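Alpha-glucosidase ([Eubacterium] rectale, PDB 6PNR) probably hydrolyses alpha-sulfoquinovosides, releasing the sulfosugar sulfoquinovose found in sulfolipids, as a glycoside hydrolase of family 31. Local coordinates at residues Y593-G596 with R597-I601; A555-T558 with K559-E563; E505-L508 with R509-M513; L234-W237 with V238-G241. One frame throughout, in Å; residues are numbered along the deposited sequence.

Interaction 1: residues Y593-G596 with R597-I601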
loop_
_atom_site.group_PDB
_atom_site.type_symbol
_atom_site.label_atom_id
_atom_site.label_comp_id
_atom_site.label_asym_id
_atom_site.label_seq_id
_atom_site.Cartn_x
_atom_site.Cartn_y
_atom_site.Cartn_z
ATOM N N TYR A 593 11.188 -10.652 28.628
ATOM C CA TYR A 593 11.661 -9.466 29.330
ATOM C C TYR A 593 12.162 -9.841 30.718
ATOM O O TYR A 593 11.730 -10.839 31.300
ATOM C CB TYR A 593 10.565 -8.381 29.447
ATOM C CG TYR A 593 9.308 -8.775 30.209
ATOM C CD1 TYR A 593 8.224 -9.369 29.555
ATOM C CD2 TYR A 593 9.185 -8.520 31.569
ATOM C CE1 TYR A 593 7.056 -9.712 30.254
ATOM C CE2 TYR A 593 8.037 -8.863 32.272
ATOM C CZ TYR A 593 6.973 -9.454 31.614
ATOM O OH TYR A 593 5.835 -9.787 32.326
ATOM N N LEU A 594 13.099 -9.036 31.233
ATOM C CA LEU A 594 13.490 -9.129 32.636
ATOM C C LEU A 594 12.506 -8.303 33.456
ATOM O O LEU A 594 12.303 -7.117 33.173
ATOM C CB LEU A 594 14.929 -8.639 32.849
ATOM C CG LEU A 594 15.988 -9.334 31.980
ATOM C CD1 LEU A 594 17.399 -8.736 32.143
ATOM C CD2 LEU A 594 15.997 -10.829 32.265
ATOM N N PHE A 595 11.862 -8.943 34.430
ATOM C CA PHE A 595 10.946 -8.283 35.358
ATOM C C PHE A 595 11.812 -7.831 36.526
ATOM O O PHE A 595 12.031 -8.567 37.487
ATOM C CB PHE A 595 9.839 -9.245 35.780
ATOM C CG PHE A 595 8.823 -8.665 36.734
ATOM C CD1 PHE A 595 8.199 -7.455 36.468
ATOM C CD2 PHE A 595 8.442 -9.373 37.862
ATOM C CE1 PHE A 595 7.239 -6.941 37.332
ATOM C CE2 PHE A 595 7.481 -8.870 38.731
ATOM C CZ PHE A 595 6.879 -7.651 38.461
ATOM N N GLY A 596 12.357 -6.625 36.412
ATOM C CA GLY A 596 13.464 -6.227 37.274
ATOM C C GLY A 596 14.731 -6.999 36.923
ATOM O O GLY A 596 14.826 -7.661 35.899
ATOM N N ARG A 597 15.721 -6.912 37.815
ATOM C CA ARG A 597 16.960 -7.640 37.567
ATOM C C ARG A 597 16.853 -9.115 37.924
ATOM O O ARG A 597 17.664 -9.921 37.458
ATOM C CB ARG A 597 18.127 -7.019 38.356
ATOM C CG ARG A 597 19.506 -7.506 37.872
ATOM C CD ARG A 597 20.645 -6.597 38.340
ATOM N NE ARG A 597 20.816 -6.650 39.788
ATOM C CZ ARG A 597 21.552 -7.562 40.417
ATOM N NH1 ARG A 597 22.190 -8.493 39.720
ATOM N NH2 ARG A 597 21.659 -7.543 41.743
ATOM N N ASP A 598 15.877 -9.498 38.727
ATOM C CA ASP A 598 15.919 -10.815 39.334
ATOM C C ASP A 598 15.001 -11.836 38.679
ATOM O O ASP A 598 14.970 -12.985 39.136
ATOM C CB ASP A 598 15.589 -10.707 40.823
ATOM C CG ASP A 598 16.695 -10.023 41.619
ATOM O OD1 ASP A 598 17.644 -9.501 41.000
ATOM O OD2 ASP A 598 16.611 -10.010 42.861
ATOM N N MET A 599 14.261 -11.471 37.629
ATOM C CA MET A 599 13.328 -12.408 37.014
ATOM C C MET A 599 13.352 -12.297 35.500
ATOM O O MET A 599 13.506 -11.203 34.950
ATOM C CB MET A 599 11.890 -12.189 37.499
ATOM C CG MET A 599 11.670 -12.478 38.962
ATOM S SD MET A 599 9.918 -12.742 39.348
ATOM C CE MET A 599 9.728 -14.475 38.904
ATOM N N LEU A 600 13.197 -13.439 34.831
ATOM C CA LEU A 600 13.014 -13.480 33.388
ATOM C C LEU A 600 11.624 -14.028 33.106
ATOM O O LEU A 600 11.248 -15.078 33.635
ATOM C CB LEU A 600 14.077 -14.335 32.692
ATOM C CG LEU A 600 14.024 -14.200 31.163
ATOM C CD1 LEU A 600 15.424 -14.274 30.594
ATOM C CD2 LEU A 600 13.132 -15.278 30.501
ATOM N N ILE A 601 10.861 -13.302 32.296
ATOM C CA ILE A 601 9.503 -13.685 31.929
ATOM C C ILE A 601 9.467 -13.890 30.426
ATOM O O ILE A 601 9.930 -13.028 29.670
ATOM C CB ILE A 601 8.469 -12.624 32.350
ATOM C CG1 ILE A 601 8.761 -12.112 33.775
ATOM C CG2 ILE A 601 7.056 -13.207 32.223
ATOM C CD1 ILE A 601 8.724 -13.211 34.868
#
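Tyr593 lays one face of its ring against the branched side chain of Ile601. CB of Ile601 is 3.8 Å from the centroid of the Tyr593 ring, over the face, in a CH-pi contact. It is offset toward the phenol end, where Ile601 CB is 3.6 Å from Tyr593 CZ. The torsion of Tyr593 explains this: CG lies between the backbone N and the carbonyl carbon (chi1 61°), and the ring folds over the partner strand. The CG1 branch of Ile601 also touches Phe595, 3.7 Å from its CB. The Phe595 ring meets sulfur at its edge. SD of Met599 lies in the ring plane, 4.0 Å from CD2 of Phe595, a Met-aromatic contact between side chains that run side by side. On the other face of the sheet, Leu594 CD2 packs 3.9 Å from Leu600 CD1. The two strands form a beta hairpin in the C-terminal domain. Tyr593 and Ile601 are an antiparallel hydrogen-bonded pair, with Ile601 N 2.8 Å from Tyr593 O. Nearer the turn, the bond from Phe595 N to Met599 O is more bent (139°). Helix 538-568 covers the Phe595 side through Thr558 and Leu561. The polar end of Tyr593 is satisfied by the carbonyl of Phe516. Apart from that hydroxyl, the side chains meeting here are apolar, which implies that dispersion and ring contacts hold them together while the backbone sets their register.

Interaction 2: residues A555-T558 with K559-E563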
loop_
_atom_site.group_PDB
_atom_site.type_symbol
_atom_site.label_atom_id
_atom_site.label_comp_id
_atom_site.label_asym_id
_atom_site.label_seq_id
_atom_site.Cartn_x
_atom_site.Cartn_y
_atom_site.Cartn_z
ATOM N N ALA A 555 4.304 -8.442 45.253
ATOM C CA ALA A 555 4.313 -6.997 45.493
ATOM C C ALA A 555 5.537 -6.461 46.229
ATOM O O ALA A 555 6.008 -5.369 45.860
ATOM C CB ALA A 555 3.047 -6.597 46.265
ATOM N N PRO A 556 6.064 -7.108 47.274
ATOM C CA PRO A 556 7.266 -6.554 47.912
ATOM C C PRO A 556 8.417 -6.405 46.940
ATOM O O PRO A 556 9.183 -5.445 47.048
ATOM C CB PRO A 556 7.581 -7.568 49.020
ATOM C CG PRO A 556 6.276 -8.203 49.335
ATOM C CD PRO A 556 5.523 -8.259 48.031
ATOM N N TYR A 557 8.547 -7.323 45.975
ATOM C CA TYR A 557 9.548 -7.193 44.923
ATOM C C TYR A 557 9.149 -6.119 43.911
ATOM O O TYR A 557 9.953 -5.243 43.567
ATOM C CB TYR A 557 9.743 -8.554 44.237
ATOM C CG TYR A 557 10.668 -8.530 43.037
ATOM C CD1 TYR A 557 12.011 -8.181 43.171
ATOM C CD2 TYR A 557 10.202 -8.878 41.764
ATOM C CE1 TYR A 557 12.870 -8.167 42.059
ATOM C CE2 TYR A 557 11.052 -8.866 40.650
ATOM C CZ TYR A 557 12.374 -8.505 40.802
ATOM O OH TYR A 557 13.206 -8.492 39.701
ATOM N N THR A 558 7.898 -6.170 43.441
ATOM C CA THR A 558 7.426 -5.235 42.420
ATOM C C THR A 558 7.517 -3.794 42.896
ATOM O O THR A 558 7.871 -2.899 42.122
ATOM C CB THR A 558 5.987 -5.567 42.038
ATOM O OG1 THR A 558 5.903 -6.958 41.700
ATOM C CG2 THR A 558 5.535 -4.709 40.861
ATOM N N LYS A 559 7.218 -3.557 44.177
ATOM C CA LYS A 559 7.347 -2.216 44.741
ATOM C C LYS A 559 8.776 -1.699 44.634
ATOM O O LYS A 559 8.988 -0.514 44.354
ATOM C CB LYS A 559 6.907 -2.212 46.204
ATOM C CG LYS A 559 5.429 -2.023 46.460
ATOM C CD LYS A 559 5.125 -2.369 47.930
ATOM C CE LYS A 559 3.657 -2.204 48.256
ATOM N NZ LYS A 559 3.330 -2.790 49.590
ATOM N N THR A 560 9.780 -2.560 44.880
ATOM C CA THR A 560 11.155 -2.084 44.755
ATOM C C THR A 560 11.488 -1.742 43.303
ATOM O O THR A 560 12.316 -0.857 43.054
ATOM C CB THR A 560 12.162 -3.108 45.309
ATOM O OG1 THR A 560 12.216 -4.261 44.465
ATOM C CG2 THR A 560 11.791 -3.543 46.730
ATOM N N LEU A 561 10.844 -2.415 42.340
ATOM C CA LEU A 561 11.071 -2.093 40.933
ATOM C C LEU A 561 10.429 -0.766 40.560
ATOM O O LEU A 561 11.029 0.043 39.837
ATOM C CB LEU A 561 10.524 -3.200 40.030
ATOM C CG LEU A 561 10.991 -4.630 40.280
ATOM C CD1 LEU A 561 10.564 -5.517 39.133
ATOM C CD2 LEU A 561 12.511 -4.698 40.469
ATOM N N VAL A 562 9.201 -0.532 41.019
ATOM C CA VAL A 562 8.554 0.747 40.736
ATOM C C VAL A 562 9.324 1.880 41.405
ATOM O O VAL A 562 9.495 2.965 40.837
ATOM C CB VAL A 562 7.081 0.701 41.180
ATOM C CG1 VAL A 562 6.415 2.041 40.961
ATOM C CG2 VAL A 562 6.322 -0.414 40.415
ATOM N N GLU A 563 9.833 1.635 42.611
ATOM C CA GLU A 563 10.635 2.659 43.270
ATOM C C GLU A 563 11.946 2.896 42.530
ATOM O O GLU A 563 12.392 4.044 42.404
ATOM C CB GLU A 563 10.899 2.263 44.721
ATOM C CG GLU A 563 11.661 3.318 45.507
ATOM C CD GLU A 563 11.797 2.955 46.972
ATOM O OE1 GLU A 563 12.032 1.758 47.262
ATOM O OE2 GLU A 563 11.653 3.863 47.823
#
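The Tyr557 ring carries Leu561 over one face. Both methyls of Leu561 reach it: CD1 is 3.7 Å from Tyr557 CE2, and CD2 makes an off-centre CH-pi contact, 4.2 Å from the ring centroid. The rings of Phe654 and Phe658 also meet Tyr557 edge-to-face. Its hydroxyl bonds to the backbone of the hairpin 593-601, at Phe595 O and Asp598 N. A phenylalanine here would keep the ring but would probably leave that carbonyl and N-H without their mate. Tyr557 and Leu561 are one turn apart on the long helix 538-568. The helix is kinked here, since neither Pro556 N nor Tyr557 N bonds to the turn before. The carbonyl of Tyr557 is gripped twice. Leu561 N gives the usual helical bond at 3.2 Å from Tyr557 O. Thr560 OG1 donates on a lone pair of the same Tyr557 O, at 2.6 Å. OG1 of Thr560 is turned back there by chi1 of 70°, between its own N and carbonyl carbon. The CG2 methyl of Thr560 meanwhile rests 3.2 Å from Pro556 O. Further along, Val562 N bonds to Thr558 O at 2.9 Å, and CG2 of Val562 lies beside that oxygen.

Interaction 3: residues E505-L508 with R509-M513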
loop_
_atom_site.group_PDB
_atom_site.type_symbol
_atom_site.label_atom_id
_atom_site.label_comp_id
_atom_site.label_asym_id
_atom_site.label_seq_id
_atom_site.Cartn_x
_atom_site.Cartn_y
_atom_site.Cartn_z
ATOM N N GLU A 505 -9.212 -19.145 27.021
ATOM C CA GLU A 505 -7.779 -19.410 27.045
ATOM C C GLU A 505 -6.986 -18.120 26.863
ATOM O O GLU A 505 -5.960 -17.909 27.526
ATOM C CB GLU A 505 -7.414 -20.426 25.954
ATOM C CG GLU A 505 -5.926 -20.815 25.945
ATOM C CD GLU A 505 -5.491 -21.478 24.645
ATOM O OE1 GLU A 505 -6.263 -21.422 23.663
ATOM O OE2 GLU A 505 -4.371 -22.031 24.598
ATOM N N LEU A 506 -7.447 -17.250 25.968
ATOM C CA LEU A 506 -6.778 -15.966 25.759
ATOM C C LEU A 506 -6.795 -15.116 27.022
ATOM O O LEU A 506 -5.778 -14.525 27.397
ATOM C CB LEU A 506 -7.435 -15.203 24.614
ATOM C CG LEU A 506 -6.758 -13.829 24.504
ATOM C CD1 LEU A 506 -5.335 -13.978 23.942
ATOM C CD2 LEU A 506 -7.582 -12.878 23.721
ATOM N N PHE A 507 -7.951 -15.018 27.679
ATOM C CA PHE A 507 -8.004 -14.232 28.902
ATOM C C PHE A 507 -7.013 -14.764 29.923
ATOM O O PHE A 507 -6.298 -13.983 30.569
ATOM C CB PHE A 507 -9.421 -14.218 29.491
ATOM C CG PHE A 507 -9.503 -13.503 30.816
ATOM C CD1 PHE A 507 -9.190 -14.166 32.002
ATOM C CD2 PHE A 507 -9.844 -12.163 30.875
ATOM C CE1 PHE A 507 -9.222 -13.502 33.227
ATOM C CE2 PHE A 507 -9.882 -11.492 32.094
ATOM C CZ PHE A 507 -9.570 -12.167 33.271
ATOM N N LEU A 508 -6.953 -16.091 30.083
ATOM C CA LEU A 508 -6.097 -16.669 31.114
ATOM C C LEU A 508 -4.616 -16.517 30.774
ATOM O O LEU A 508 -3.807 -16.215 31.660
ATOM C CB LEU A 508 -6.459 -18.138 31.332
ATOM C CG LEU A 508 -7.809 -18.329 32.033
ATOM C CD1 LEU A 508 -8.217 -19.790 31.988
ATOM C CD2 LEU A 508 -7.739 -17.816 33.467
ATOM N N ARG A 509 -4.235 -16.737 29.510
ATOM C CA ARG A 509 -2.850 -16.493 29.103
ATOM C C ARG A 509 -2.466 -15.032 29.299
ATOM O O ARG A 509 -1.322 -14.732 29.659
ATOM C CB ARG A 509 -2.625 -16.888 27.638
ATOM C CG ARG A 509 -2.509 -18.390 27.385
ATOM C CD ARG A 509 -1.316 -19.001 28.144
ATOM N NE ARG A 509 -1.145 -20.396 27.742
ATOM C CZ ARG A 509 -0.415 -21.300 28.386
ATOM N NH1 ARG A 509 0.239 -20.980 29.496
ATOM N NH2 ARG A 509 -0.345 -22.541 27.909
ATOM N N TRP A 510 -3.392 -14.103 29.027
ATOM C CA TRP A 510 -3.089 -12.688 29.246
ATOM C C TRP A 510 -2.934 -12.378 30.730
ATOM O O TRP A 510 -2.045 -11.613 31.122
ATOM C CB TRP A 510 -4.185 -11.812 28.631
ATOM C CG TRP A 510 -3.703 -10.507 27.983
ATOM C CD1 TRP A 510 -3.013 -9.487 28.578
ATOM C CD2 TRP A 510 -3.951 -10.088 26.629
ATOM N NE1 TRP A 510 -2.791 -8.468 27.665
ATOM C CE2 TRP A 510 -3.366 -8.813 26.468
ATOM C CE3 TRP A 510 -4.591 -10.685 25.531
ATOM C CZ2 TRP A 510 -3.396 -8.126 25.253
ATOM C CZ3 TRP A 510 -4.626 -10.000 24.323
ATOM C CH2 TRP A 510 -4.031 -8.729 24.196
ATOM N N ALA A 511 -3.792 -12.952 31.574
ATOM C CA ALA A 511 -3.710 -12.663 33.002
ATOM C C ALA A 511 -2.410 -13.196 33.617
ATOM O O ALA A 511 -1.844 -12.570 34.525
ATOM C CB ALA A 511 -4.933 -13.236 33.712
ATOM N N GLU A 512 -1.916 -14.342 33.137
ATOM C CA GLU A 512 -0.707 -14.926 33.718
ATOM C C GLU A 512 0.554 -14.178 33.292
ATOM O O GLU A 512 1.601 -14.329 33.941
ATOM C CB GLU A 512 -0.599 -16.419 33.362
ATOM C CG GLU A 512 -0.036 -16.737 31.983
ATOM C CD GLU A 512 -0.152 -18.220 31.616
ATOM O OE1 GLU A 512 -1.173 -18.852 31.967
ATOM O OE2 GLU A 512 0.777 -18.756 30.974
ATOM N N MET A 513 0.475 -13.372 32.232
ATOM C CA MET A 513 1.526 -12.401 31.940
ATOM C C MET A 513 1.372 -11.158 32.803
ATOM O O MET A 513 2.357 -10.660 33.376
ATOM C CB MET A 513 1.495 -12.009 30.458
ATOM C CG MET A 513 2.280 -10.730 30.149
ATOM S SD MET A 513 2.406 -10.323 28.394
ATOM C CE MET A 513 0.743 -9.714 28.078
HETATM O O HOH W 1 -1.724 -21.650 25.124
HETATM O O HOH W 2 -3.445 -18.438 33.226
#
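Leu506 packs against Trp510 one turn further along helix 504-514. The two side chains lie side by side and point the same way. CD1 of Leu506 touches the indole at its edge, 3.7 Å from CE3 of Trp510. Trp510 NE1 is taken by Ser489 OG. Next to this pair, Ala511 CB meets the Phe507 ring more loosely, 4.3 Å from CE1. Backbone bonds tie the turns; the one from Arg509 N to Glu505 O is the straightest (171°). The other side of the helix is polar and holds water. There Glu505 and Arg509 do not touch by their charged ends. One water joins them, giving to Glu505 OE2 and accepting from Arg509 NE at 3.0 Å. Glu505 OE2 also accepts from Asp608 N. Arg509 NH1 makes a salt bridge to Glu512 OE2 at 2.7 Å. The carboxylate oxygen lies in the guanidinium plane and is met on its syn side. A second water links Glu512 OE1 to Leu508 O, 2.6 Å from OE1. OE1 also accepts from Gly642 N. An alanine in place of Glu512 would probably leave Arg509 NH1 without its opposite charge and Gly642 N without its acceptor. Trp510 and Met513 face helix 469-481, while Leu508 and Ala511 face helix 538-568. Such a helix, apolar toward its neighbours and between strands 490-491 and 521-522, is typical of a beta-alpha-beta unit in the TIM barrel of family 31.

Interaction 4: residues L234-W237 with V238-G241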
loop_
_atom_site.group_PDB
_atom_site.type_symbol
_atom_site.label_atom_id
_atom_site.label_comp_id
_atom_site.label_asym_id
_atom_site.label_seq_id
_atom_site.Cartn_x
_atom_site.Cartn_y
_atom_site.Cartn_z
ATOM N N LEU A 234 3.881 4.216 42.101
ATOM C CA LEU A 234 2.460 3.913 42.057
ATOM C C LEU A 234 1.874 3.916 43.472
ATOM O O LEU A 234 2.558 3.557 44.434
ATOM C CB LEU A 234 2.219 2.549 41.405
ATOM C CG LEU A 234 2.515 2.424 39.919
ATOM C CD1 LEU A 234 2.444 0.966 39.511
ATOM C CD2 LEU A 234 1.520 3.251 39.100
ATOM N N PRO A 235 0.599 4.291 43.620
ATOM C CA PRO A 235 -0.034 4.243 44.948
ATOM C C PRO A 235 0.026 2.844 45.541
ATOM O O PRO A 235 -0.111 1.846 44.833
ATOM C CB PRO A 235 -1.481 4.668 44.670
ATOM C CG PRO A 235 -1.427 5.436 43.378
ATOM C CD PRO A 235 -0.313 4.799 42.580
ATOM N N ASP A 236 0.229 2.775 46.868
ATOM C CA ASP A 236 0.326 1.473 47.524
ATOM C C ASP A 236 -0.910 0.609 47.279
ATOM O O ASP A 236 -0.803 -0.621 47.267
ATOM C CB ASP A 236 0.539 1.632 49.033
ATOM C CG ASP A 236 2.004 1.571 49.426
ATOM O OD1 ASP A 236 2.835 1.157 48.587
ATOM O OD2 ASP A 236 2.329 1.945 50.576
ATOM N N TRP A 237 -2.085 1.216 47.106
ATOM C CA TRP A 237 -3.289 0.391 47.014
ATOM C C TRP A 237 -3.362 -0.434 45.731
ATOM O O TRP A 237 -4.139 -1.398 45.692
ATOM C CB TRP A 237 -4.564 1.241 47.145
ATOM C CG TRP A 237 -4.700 2.397 46.184
ATOM C CD1 TRP A 237 -4.410 3.707 46.443
ATOM C CD2 TRP A 237 -5.178 2.355 44.827
ATOM N NE1 TRP A 237 -4.680 4.477 45.343
ATOM C CE2 TRP A 237 -5.145 3.674 44.336
ATOM C CE3 TRP A 237 -5.630 1.332 43.985
ATOM C CZ2 TRP A 237 -5.542 4.003 43.042
ATOM C CZ3 TRP A 237 -6.027 1.658 42.696
ATOM C CH2 TRP A 237 -5.981 2.983 42.238
ATOM N N VAL A 238 -2.583 -0.109 44.686
ATOM C CA VAL A 238 -2.697 -0.913 43.467
ATOM C C VAL A 238 -2.264 -2.348 43.736
ATOM O O VAL A 238 -2.759 -3.284 43.096
ATOM C CB VAL A 238 -1.907 -0.320 42.269
ATOM C CG1 VAL A 238 -2.189 1.161 42.065
ATOM C CG2 VAL A 238 -0.412 -0.608 42.369
ATOM N N TYR A 239 -1.365 -2.556 44.696
ATOM C CA TYR A 239 -0.847 -3.892 44.966
ATOM C C TYR A 239 -1.805 -4.755 45.773
ATOM O O TYR A 239 -1.478 -5.914 46.041
ATOM C CB TYR A 239 0.505 -3.803 45.707
ATOM C CG TYR A 239 1.514 -2.960 44.949
ATOM C CD1 TYR A 239 2.194 -3.471 43.845
ATOM C CD2 TYR A 239 1.745 -1.639 45.308
ATOM C CE1 TYR A 239 3.093 -2.688 43.129
ATOM C CE2 TYR A 239 2.651 -0.848 44.606
ATOM C CZ TYR A 239 3.323 -1.375 43.525
ATOM O OH TYR A 239 4.219 -0.575 42.845
ATOM N N ASN A 240 -2.957 -4.220 46.182
ATOM C CA ASN A 240 -3.971 -5.014 46.875
ATOM C C ASN A 240 -4.619 -6.072 45.987
ATOM O O ASN A 240 -5.355 -6.913 46.506
ATOM C CB ASN A 240 -5.072 -4.106 47.447
ATOM C CG ASN A 240 -4.575 -3.202 48.569
ATOM O OD1 ASN A 240 -3.571 -3.493 49.204
ATOM N ND2 ASN A 240 -5.301 -2.114 48.832
ATOM N N GLY A 241 -4.388 -6.057 44.675
ATOM C CA GLY A 241 -5.067 -7.018 43.829
ATOM C C GLY A 241 -5.532 -6.478 42.486
ATOM O O GLY A 241 -4.917 -5.574 41.902
HETATM O O HOH W 3 4.726 1.886 44.025
#
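Val238 stands between two aromatic rings and gives each a methyl. CG1 lies over one face of Trp237, 4.0 Å from the centroid of the six-membered ring and 14° off its normal. The Trp237 ring is placed there by chi1 of 55°, which sets CG between its backbone N and carbonyl carbon and folds the indole over the next residue. CG2 of Val238 sits above the centre of the Tyr239 ring. Leu234 and Tyr239 cross at about a right angle, with Leu234 CB 4.0 Å from Tyr239 OH. A water in the plane of the Tyr239 ring joins them, 2.8 Å from both Tyr239 OH and Leu234 O. Pro235 CD adds to the packing, 4.1 Å from Val238 CG1. The indole N-H is held too: Trp237 NE1 bonds to Asp435 O, and Lys314 makes a cation-pi contact with the ring. The backbone bonds run three residues back. Asn240 N, for instance, meets Trp237 O at 3.1 Å. This is the bonding pattern of a 3-10 turn, which here leads into strand 242-245 at the start of the TIM barrel.

Interaction 2 joins interactions 1 and 4. Tyr557 OH lies 2.5 Å from Phe595 O of the hairpin, and Leu561 CD1 packs 3.4 Å from Gly596 N. The same helix meets interaction 4, where Lys559 CG is 3.5 Å from Tyr239 CE2. Helix 538-568 thus lies between the C-terminal hairpin and the turn entering the barrel. Interaction 3 touches interaction 1 through Met513 O, 3.7 Å from Tyr593 OH. Interactions 3 and 4 do not touch; their nearest atoms are about 11 Å apart. None of the four contains a residue of the inhibitor pocket. The side chain of Trp510 in interaction 3 is about 12 Å from the bound aza-sugar.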